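Local coordinates for protein ninB (Enterobacteria phage lambda, PDB 1PC6), which acts in the initiation of genetic exchange, as the phage lambda Orf protein with functional similarities to the Escherichia coli RecFOR proteins, at the interface of chains A and B. Numbering follows the deposited sequence. Chains: chain A/B, Protein ninB.

Contact 1: the interface of chains A and B. Residues chain A 33-35; chain B 4-6, 37, 47.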
ATOM      1  N   VAL A  33      11.366  -7.810 -13.156  1.00 76.09           N
ATOM      2  CA  VAL A  33      10.811  -6.485 -12.946  1.00 75.08           C
ATOM      3  C   VAL A  33      11.608  -5.535 -12.063  1.00 73.54           C
ATOM      4  O   VAL A  33      11.950  -5.856 -10.926  1.00 74.25           O
ATOM      5  CB  VAL A  33       9.370  -6.609 -12.363  1.00 75.86           C
ATOM      6  CG1 VAL A  33       8.879  -5.268 -11.845  1.00 77.50           C
ATOM      7  CG2 VAL A  33       8.423  -7.126 -13.431  1.00 76.22           C
ATOM      8  N   VAL A  34      11.893  -4.358 -12.608  1.00 72.07           N
ATOM      9  CA  VAL A  34      12.592  -3.304 -11.881  1.00 71.02           C
ATOM     10  C   VAL A  34      11.540  -2.233 -11.658  1.00 70.73           C
ATOM     11  O   VAL A  34      11.253  -1.431 -12.539  1.00 71.50           O
ATOM     12  CB  VAL A  34      13.732  -2.684 -12.694  1.00 70.55           C
ATOM     13  CG1 VAL A  34      14.271  -1.466 -11.965  1.00 69.65           C
ATOM     14  CG2 VAL A  34      14.835  -3.700 -12.899  1.00 71.65           C
ATOM     15  N   THR A  35      10.956  -2.225 -10.475  1.00 70.96           N
ATOM     16  CA  THR A  35       9.918  -1.263 -10.179  1.00 70.84           C
ATOM     17  C   THR A  35      10.384  -0.152  -9.252  1.00 69.93           C
ATOM     18  O   THR A  35      10.861  -0.401  -8.146  1.00 69.31           O
ATOM     19  CB  THR A  35       8.690  -1.992  -9.586  1.00 72.64           C
ATOM     20  OG1 THR A  35       7.942  -1.093  -8.756  1.00 75.32           O
ATOM     21  CG2 THR A  35       9.130  -3.220  -8.784  1.00 72.33           C
TER
ATOM     22  N   LEU B   4       6.363   3.040 -10.944  1.00 80.58           N
ATOM     23  CA  LEU B   4       6.669   2.798 -12.346  1.00 79.76           C
ATOM     24  C   LEU B   4       7.349   1.441 -12.503  1.00 79.72           C
ATOM     25  O   LEU B   4       8.467   1.233 -12.027  1.00 80.55           O
ATOM     26  CB  LEU B   4       7.562   3.910 -12.896  1.00 77.31           C
ATOM     27  CG  LEU B   4       6.764   5.185 -13.147  1.00 75.52           C
ATOM     28  CD1 LEU B   4       6.286   5.760 -11.837  1.00 73.89           C
ATOM     29  CD2 LEU B   4       7.614   6.175 -13.874  1.00 75.38           C
ATOM     30  N   THR B   5       6.669   0.520 -13.179  1.00 79.42           N
ATOM     31  CA  THR B   5       7.188  -0.828 -13.381  1.00 79.85           C
ATOM     32  C   THR B   5       7.884  -1.005 -14.746  1.00 79.47           C
ATOM     33  O   THR B   5       7.507  -0.361 -15.726  1.00 78.93           O
ATOM     34  CB  THR B   5       6.037  -1.853 -13.223  1.00 80.42           C
ATOM     35  OG1 THR B   5       5.206  -1.475 -12.112  1.00 80.72           O
ATOM     36  CG2 THR B   5       6.591  -3.247 -12.958  1.00 80.04           C
ATOM     37  N   PHE B   6       8.911  -1.865 -14.793  1.00 80.31           N
ATOM     38  CA  PHE B   6       9.680  -2.141 -16.023  1.00 81.62           C
ATOM     39  C   PHE B   6       9.908  -3.637 -16.306  1.00 83.09           C
ATOM     40  O   PHE B   6      10.328  -4.390 -15.424  1.00 82.98           O
ATOM     41  CB  PHE B   6      11.067  -1.498 -15.963  1.00 80.20           C
ATOM     42  CG  PHE B   6      11.058  -0.017 -15.768  1.00 80.24           C
ATOM     43  CD1 PHE B   6      10.552   0.547 -14.604  1.00 81.87           C
ATOM     44  CD2 PHE B   6      11.628   0.816 -16.724  1.00 80.54           C
ATOM     45  CE1 PHE B   6      10.619   1.925 -14.388  1.00 83.09           C
ATOM     46  CE2 PHE B   6      11.703   2.195 -16.523  1.00 81.02           C
ATOM     47  CZ  PHE B   6      11.200   2.751 -15.351  1.00 81.99           C
ATOM     48  N   GLN B  37      13.345  -7.790  -9.028  1.00 65.07           N
ATOM     49  CA  GLN B  37      12.727  -9.030  -8.586  1.00 66.79           C
ATOM     50  C   GLN B  37      12.149  -9.734  -9.794  1.00 68.11           C
ATOM     51  O   GLN B  37      11.744  -9.090 -10.756  1.00 67.58           O
ATOM     52  CB  GLN B  37      11.606  -8.727  -7.604  1.00 66.84           C
ATOM     53  CG  GLN B  37      10.459  -7.964  -8.237  1.00 67.64           C
ATOM     54  CD  GLN B  37       9.421  -7.529  -7.226  1.00 68.75           C
ATOM     55  OE1 GLN B  37       8.912  -8.340  -6.448  1.00 68.12           O
ATOM     56  NE2 GLN B  37       9.094  -6.240  -7.235  1.00 70.41           N
ATOM     57  N   ARG B  47      -0.008  -5.599  -9.784  1.00 68.74           N
ATOM     58  CA  ARG B  47       0.404  -4.613 -10.768  1.00 68.37           C
ATOM     59  C   ARG B  47      -0.821  -4.249 -11.616  1.00 66.37           C
ATOM     60  O   ARG B  47      -1.109  -3.072 -11.844  1.00 65.61           O
ATOM     61  CB  ARG B  47       1.512  -5.166 -11.680  1.00 69.92           C
ATOM     62  CG  ARG B  47       2.904  -5.295 -11.062  1.00 71.04           C
ATOM     63  CD  ARG B  47       3.925  -5.460 -12.191  1.00 74.11           C
ATOM     64  NE  ARG B  47       3.566  -6.547 -13.111  1.00 76.77           N
ATOM     65  CZ  ARG B  47       4.107  -6.739 -14.314  1.00 76.70           C
ATOM     66  NH1 ARG B  47       5.038  -5.915 -14.768  1.00 76.46           N
ATOM     67  NH2 ARG B  47       3.717  -7.762 -15.064  1.00 77.66           N
TER

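Contact 2: the interface of chains A and B. Residues chain A 7, 37-39, 43; chain B 31-33.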
ATOM      1  N   GLU A   7      16.242   1.332  -1.279  1.00 73.54           N
ATOM      2  CA  GLU A   7      15.610   2.587  -0.932  1.00 77.81           C
ATOM      3  C   GLU A   7      16.708   3.621  -1.172  1.00 78.84           C
ATOM      4  O   GLU A   7      17.788   3.533  -0.586  1.00 78.35           O
ATOM      5  CB  GLU A   7      15.203   2.577   0.535  1.00 79.09           C
ATOM      6  CG  GLU A   7      15.205   3.932   1.192  1.00 81.81           C
ATOM      7  CD  GLU A   7      14.848   3.843   2.656  1.00 84.39           C
ATOM      8  OE1 GLU A   7      15.414   2.972   3.357  1.00 84.85           O
ATOM      9  OE2 GLU A   7      14.005   4.646   3.106  1.00 86.90           O
ATOM     10  N   GLN A  37       9.466   3.521  -7.204  1.00 74.21           N
ATOM     11  CA  GLN A  37       8.257   3.976  -6.546  1.00 75.43           C
ATOM     12  C   GLN A  37       8.406   5.162  -5.598  1.00 76.73           C
ATOM     13  O   GLN A  37       9.295   5.189  -4.751  1.00 76.63           O
ATOM     14  CB  GLN A  37       7.618   2.802  -5.802  1.00 75.26           C
ATOM     15  CG  GLN A  37       6.373   3.188  -5.020  1.00 79.08           C
ATOM     16  CD  GLN A  37       5.667   1.995  -4.385  1.00 81.44           C
ATOM     17  OE1 GLN A  37       5.012   1.197  -5.076  1.00 83.17           O
ATOM     18  NE2 GLN A  37       5.797   1.865  -3.060  1.00 80.12           N
ATOM     19  N   GLU A  38       7.520   6.143  -5.759  1.00 79.15           N
ATOM     20  CA  GLU A  38       7.489   7.330  -4.905  1.00 81.20           C
ATOM     21  C   GLU A  38       7.190   6.892  -3.479  1.00 81.82           C
ATOM     22  O   GLU A  38       6.595   5.838  -3.251  1.00 81.70           O
ATOM     23  CB  GLU A  38       6.375   8.277  -5.352  1.00 83.04           C
ATOM     24  CG  GLU A  38       6.745   9.208  -6.474  1.00 87.53           C
ATOM     25  CD  GLU A  38       7.660  10.317  -6.007  1.00 89.92           C
ATOM     26  OE1 GLU A  38       8.712   9.999  -5.408  1.00 92.26           O
ATOM     27  OE2 GLU A  38       7.330  11.503  -6.238  1.00 91.10           O
ATOM     28  N   ARG A  39       7.598   7.700  -2.513  1.00 82.84           N
ATOM     29  CA  ARG A  39       7.320   7.365  -1.130  1.00 84.89           C
ATOM     30  C   ARG A  39       7.180   8.612  -0.289  1.00 85.76           C
ATOM     31  O   ARG A  39       7.971   9.548  -0.405  1.00 85.92           O
ATOM     32  CB  ARG A  39       8.411   6.466  -0.564  1.00 86.48           C
ATOM     33  CG  ARG A  39       8.421   5.077  -1.169  1.00 88.69           C
ATOM     34  CD  ARG A  39       8.510   4.025  -0.088  1.00 91.89           C
ATOM     35  NE  ARG A  39       7.262   3.282   0.066  1.00 95.03           N
ATOM     36  CZ  ARG A  39       7.044   2.382   1.024  1.00 97.50           C
ATOM     37  NH1 ARG A  39       7.989   2.116   1.918  1.00 98.90           N
ATOM     38  NH2 ARG A  39       5.886   1.735   1.085  1.00 97.14           N
ATOM     39  N   LEU A  43      10.892   4.152   4.492  1.00 84.35           N
ATOM     40  CA  LEU A  43      10.772   2.695   4.493  1.00 84.47           C
ATOM     41  C   LEU A  43      10.942   2.162   5.914  1.00 85.42           C
ATOM     42  O   LEU A  43      10.337   1.159   6.304  1.00 85.07           O
ATOM     43  CB  LEU A  43      11.855   2.091   3.596  1.00 82.88           C
ATOM     44  CG  LEU A  43      11.759   0.618   3.222  1.00 80.71           C
ATOM     45  CD1 LEU A  43      10.608   0.437   2.257  1.00 80.63           C
ATOM     46  CD2 LEU A  43      13.056   0.162   2.584  1.00 80.35           C
TER
ATOM     47  N   PRO B  31      12.060   9.532   0.294  1.00 87.71           N
ATOM     48  CA  PRO B  31      12.811   8.581  -0.536  1.00 85.39           C
ATOM     49  C   PRO B  31      12.082   7.989  -1.744  1.00 82.65           C
ATOM     50  O   PRO B  31      10.854   8.038  -1.849  1.00 83.03           O
ATOM     51  CB  PRO B  31      13.198   7.502   0.466  1.00 85.68           C
ATOM     52  CG  PRO B  31      11.937   7.393   1.268  1.00 86.72           C
ATOM     53  CD  PRO B  31      11.547   8.859   1.504  1.00 86.58           C
ATOM     54  N   ILE B  32      12.872   7.430  -2.652  1.00 78.48           N
ATOM     55  CA  ILE B  32      12.361   6.782  -3.846  1.00 73.24           C
ATOM     56  C   ILE B  32      12.974   5.384  -3.818  1.00 71.56           C
ATOM     57  O   ILE B  32      14.184   5.234  -3.948  1.00 72.29           O
ATOM     58  CB  ILE B  32      12.798   7.535  -5.111  1.00 70.27           C
ATOM     59  CG1 ILE B  32      12.275   8.970  -5.049  1.00 67.52           C
ATOM     60  CG2 ILE B  32      12.294   6.816  -6.348  1.00 70.05           C
ATOM     61  CD1 ILE B  32      12.565   9.800  -6.275  1.00 66.50           C
ATOM     62  N   VAL B  33      12.139   4.368  -3.619  1.00 69.05           N
ATOM     63  CA  VAL B  33      12.607   2.986  -3.548  1.00 66.66           C
ATOM     64  C   VAL B  33      12.590   2.249  -4.893  1.00 66.28           C
ATOM     65  O   VAL B  33      11.599   2.278  -5.618  1.00 67.63           O
ATOM     66  CB  VAL B  33      11.764   2.183  -2.525  1.00 64.73           C
ATOM     67  CG1 VAL B  33      12.204   0.732  -2.503  1.00 64.51           C
ATOM     68  CG2 VAL B  33      11.914   2.791  -1.141  1.00 64.42           C
TER

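Contact 3: the interface of chains A and B. Residues chain A 21, 24, 32, 34; chain B 8, 14, 17, 36.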
ATOM      1  N   VAL A  21      20.833  -2.816 -11.394  1.00 65.21           N
ATOM      2  CA  VAL A  21      19.952  -2.912 -12.548  1.00 66.69           C
ATOM      3  C   VAL A  21      20.738  -3.250 -13.809  1.00 67.27           C
ATOM      4  O   VAL A  21      20.222  -3.914 -14.708  1.00 66.62           O
ATOM      5  CB  VAL A  21      19.185  -1.606 -12.788  1.00 66.58           C
ATOM      6  CG1 VAL A  21      18.291  -1.767 -14.009  1.00 65.63           C
ATOM      7  CG2 VAL A  21      18.364  -1.241 -11.549  1.00 65.60           C
ATOM      8  N   ILE A  24      21.795  -6.889 -14.582  1.00 69.06           N
ATOM      9  CA  ILE A  24      20.683  -7.740 -14.995  1.00 68.18           C
ATOM     10  C   ILE A  24      20.896  -8.362 -16.377  1.00 67.84           C
ATOM     11  O   ILE A  24      21.475  -7.750 -17.276  1.00 66.84           O
ATOM     12  CB  ILE A  24      19.340  -6.943 -14.983  1.00 67.14           C
ATOM     13  CG1 ILE A  24      19.022  -6.476 -13.558  1.00 65.63           C
ATOM     14  CG2 ILE A  24      18.207  -7.812 -15.495  1.00 66.93           C
ATOM     15  CD1 ILE A  24      17.825  -5.564 -13.449  1.00 61.28           C
ATOM     16  N   ILE A  32      12.520 -10.029 -15.735  1.00 82.13           N
ATOM     17  CA  ILE A  32      12.465  -9.604 -14.340  1.00 79.44           C
ATOM     18  C   ILE A  32      12.017  -8.145 -14.265  1.00 77.80           C
ATOM     19  O   ILE A  32      12.249  -7.353 -15.185  1.00 76.32           O
ATOM     20  CB  ILE A  32      13.827  -9.793 -13.595  1.00 79.08           C
ATOM     21  CG1 ILE A  32      14.855  -8.773 -14.060  1.00 77.32           C
ATOM     22  CG2 ILE A  32      14.355 -11.199 -13.828  1.00 77.15           C
ATOM     23  CD1 ILE A  32      16.104  -8.795 -13.219  1.00 78.13           C
ATOM     24  N   VAL A  34      11.893  -4.358 -12.608  1.00 72.07           N
ATOM     25  CA  VAL A  34      12.592  -3.304 -11.881  1.00 71.02           C
ATOM     26  C   VAL A  34      11.540  -2.233 -11.658  1.00 70.73           C
ATOM     27  O   VAL A  34      11.253  -1.431 -12.539  1.00 71.50           O
ATOM     28  CB  VAL A  34      13.732  -2.684 -12.694  1.00 70.55           C
ATOM     29  CG1 VAL A  34      14.271  -1.466 -11.965  1.00 69.65           C
ATOM     30  CG2 VAL A  34      14.835  -3.700 -12.899  1.00 71.65           C
TER
ATOM     31  N   ILE B   8      12.264  -5.753 -18.085  1.00 90.84           N
ATOM     32  CA  ILE B   8      13.553  -5.798 -18.759  1.00 93.66           C
ATOM     33  C   ILE B   8      13.725  -7.030 -19.649  1.00 96.17           C
ATOM     34  O   ILE B   8      14.340  -8.015 -19.235  1.00 98.16           O
ATOM     35  CB  ILE B   8      14.694  -5.742 -17.723  1.00 92.73           C
ATOM     36  CG1 ILE B   8      14.530  -4.490 -16.860  1.00 91.97           C
ATOM     37  CG2 ILE B   8      16.044  -5.748 -18.421  1.00 92.04           C
ATOM     38  CD1 ILE B   8      15.631  -4.289 -15.867  1.00 92.32           C
ATOM     39  N   GLN B  14      16.554  -2.301 -20.349  1.00 80.15           N
ATOM     40  CA  GLN B  14      17.284  -2.025 -19.119  1.00 78.13           C
ATOM     41  C   GLN B  14      18.157  -0.793 -19.246  1.00 78.79           C
ATOM     42  O   GLN B  14      18.645  -0.264 -18.246  1.00 78.90           O
ATOM     43  CB  GLN B  14      18.150  -3.217 -18.701  1.00 76.04           C
ATOM     44  CG  GLN B  14      19.408  -3.427 -19.512  1.00 74.07           C
ATOM     45  CD  GLN B  14      20.438  -4.262 -18.767  1.00 73.81           C
ATOM     46  OE1 GLN B  14      21.441  -4.687 -19.336  1.00 73.79           O
ATOM     47  NE2 GLN B  14      20.196  -4.490 -17.485  1.00 73.03           N
ATOM     48  N   ALA B  17      15.842   1.620 -18.058  1.00 76.04           N
ATOM     49  CA  ALA B  17      15.637   1.419 -16.629  1.00 72.22           C
ATOM     50  C   ALA B  17      16.748   2.174 -15.923  1.00 70.63           C
ATOM     51  O   ALA B  17      16.520   2.835 -14.911  1.00 69.24           O
ATOM     52  CB  ALA B  17      15.706  -0.061 -16.286  1.00 71.77           C
ATOM     53  N   ILE B  36      14.381  -4.693  -7.693  1.00 62.97           N
ATOM     54  CA  ILE B  36      14.524  -5.677  -8.745  1.00 62.34           C
ATOM     55  C   ILE B  36      13.908  -6.953  -8.166  1.00 63.71           C
ATOM     56  O   ILE B  36      13.927  -7.166  -6.951  1.00 63.23           O
ATOM     57  CB  ILE B  36      16.020  -5.903  -9.101  1.00 60.06           C
ATOM     58  CG1 ILE B  36      16.693  -4.568  -9.414  1.00 57.42           C
ATOM     59  CG2 ILE B  36      16.144  -6.809 -10.320  1.00 59.58           C
ATOM     60  CD1 ILE B  36      18.142  -4.704  -9.829  1.00 56.53           C
TER

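Contact 1: the interface of chains A and B
A:Val33 and B:Thr5 meet methyl to methyl, CG1 of the valine lying 3.2 Å from CG2 of the threonine, with the two side chains crossing obliquely. The valine presents this branch because CG1 stands anti to its backbone N (chi1 167°). Its other branch is used separately: A:Val33 CG2 lies 3.8 Å from B:Arg47 NH1, and here the two side chains run antiparallel alongside one another. The arginine's guanidinium also has B:Thr5 CG2 at its edge and in its plane, so B:Arg47 flanks both partners of the methyl contact. B:Gln37 starts with CG between its N and carbonyl carbon (chi1 65°), then runs extended and brings its amide NE2 to 3.4 Å from A:Thr35 CG2. On the strand edge opposite B:Gln37, the B:Phe6 side chain lies by the carbonyl of A:Val34, with B:Phe6 CB 3.4 Å from A:Val34 O. Backbone bonds fix the register: A:Val33 N donates to B:Gln37 O at 2.7 Å, and A:Val34 N donates to B:Phe6 O at 3.2 Å. Successive amides thus face different segments of chain B. Strand 32-38 of chain A lies between its antiparallel counterpart in chain B and B residues 4-6, with helix 41-59 of chain B supplying the arginine.

Contact 2: the interface of chains A and B
B:Val33 has 61 Å² of surface hidden by chain A and lies between A:Glu7 and A:Arg39, both meeting its CG2 methyl. B:Val33 CG2 is 3.7 Å from A:Glu7 CB and 3.8 Å from A:Arg39 CD, so the aliphatic stems of two charged residues, rather than their charged ends, cover the valine. CG2 is the branch anti to the carbonyl carbon of B:Val33, and each stem runs at a slant over it. A:Arg39 CB lies 4.1 Å from B:Pro31 CG, and the proline, with 39 Å² hidden, also has A:Glu7 OE2 at 3.9 Å from the same CG atom. The proline ring is therefore approached by both of these A residues. The glutamate carboxylate is held from its own chain: A:Leu43 N, at the first residue of helix 43-59, makes a weak hydrogen bond of 3.4 Å to A:Glu7 OE2; this helix start might favour its negative charge. Between backbones, B:Val33 N donates to A:Gln37 O at 3.2 Å, while the return bond is weak. Antiparallel bridges from B:Val33 to both A:Glu7 and A:Gln37 place strand 32-38 of chain B between strands 4-8 and 32-38 of chain A.

Contact 3: the interface of chains A and B
An apolar core between the intermolecular sheet and helix 11-22 of each chain forms this contact, with A:Ile24, just beyond the helix of chain A, packed into it. A:Ile24 uses its terminal methyl, CD1, on two isoleucines. A:Ile24 CD1 stands 3.5 Å from B:Ile8 CD1, the side chains crossing at about a right angle, and 3.7 Å from B:Ile36 CD1, where the chains reach toward each other tip to tip. B:Ile36 has CG1 anti to its carbonyl carbon (chi1 -53°) and an extended tail (chi2 -178°), which carries CD1 to 3.7 Å from A:Val21 CA. B:Ile36 CG2 instead meets A:Ile32 CD1 at 3.5 Å, so the fork at CB spans strand and helix of chain A. A:Val34 lies alongside B:Ile36, pointing the same way, while its approach to B:Ile8 is modelled too close to be interpreted. Antiparallel bridges join A:Ile32 to B:Ile8 and A:Val34 to B:Ile36, supported at B:Ile8 by a weak backbone bond to A:Ile32 O. At the helix-facing side, A:Val21 CG1 packs 3.8 Å from B:Ala17 CB. The side-chain amide NE2 of B:Gln14 lies 2.8 Å from A:Val21 O, but its N-H groups point elsewhere, so the proximity is not a hydrogen bond.

Measured between centres of their C-alpha atoms, contact 1 lies about 8 Å from contact 3 and about 13 Å from contact 2, with contacts 2 and 3 about 17 Å apart. A:Val34 belongs to both contact 1 and contact 3. Strand 32-38 of both chains enters all three, and the segment around residues 4-8 of one chain appears in each. Contacts 1 and 2 show, with chains exchanged, the same insertion of strand 32-38 between two segments of its partner; contact 3 backs it with an apolar core. Such two-fold interlocking suggests a genuine dimer rather than chance crystal packing.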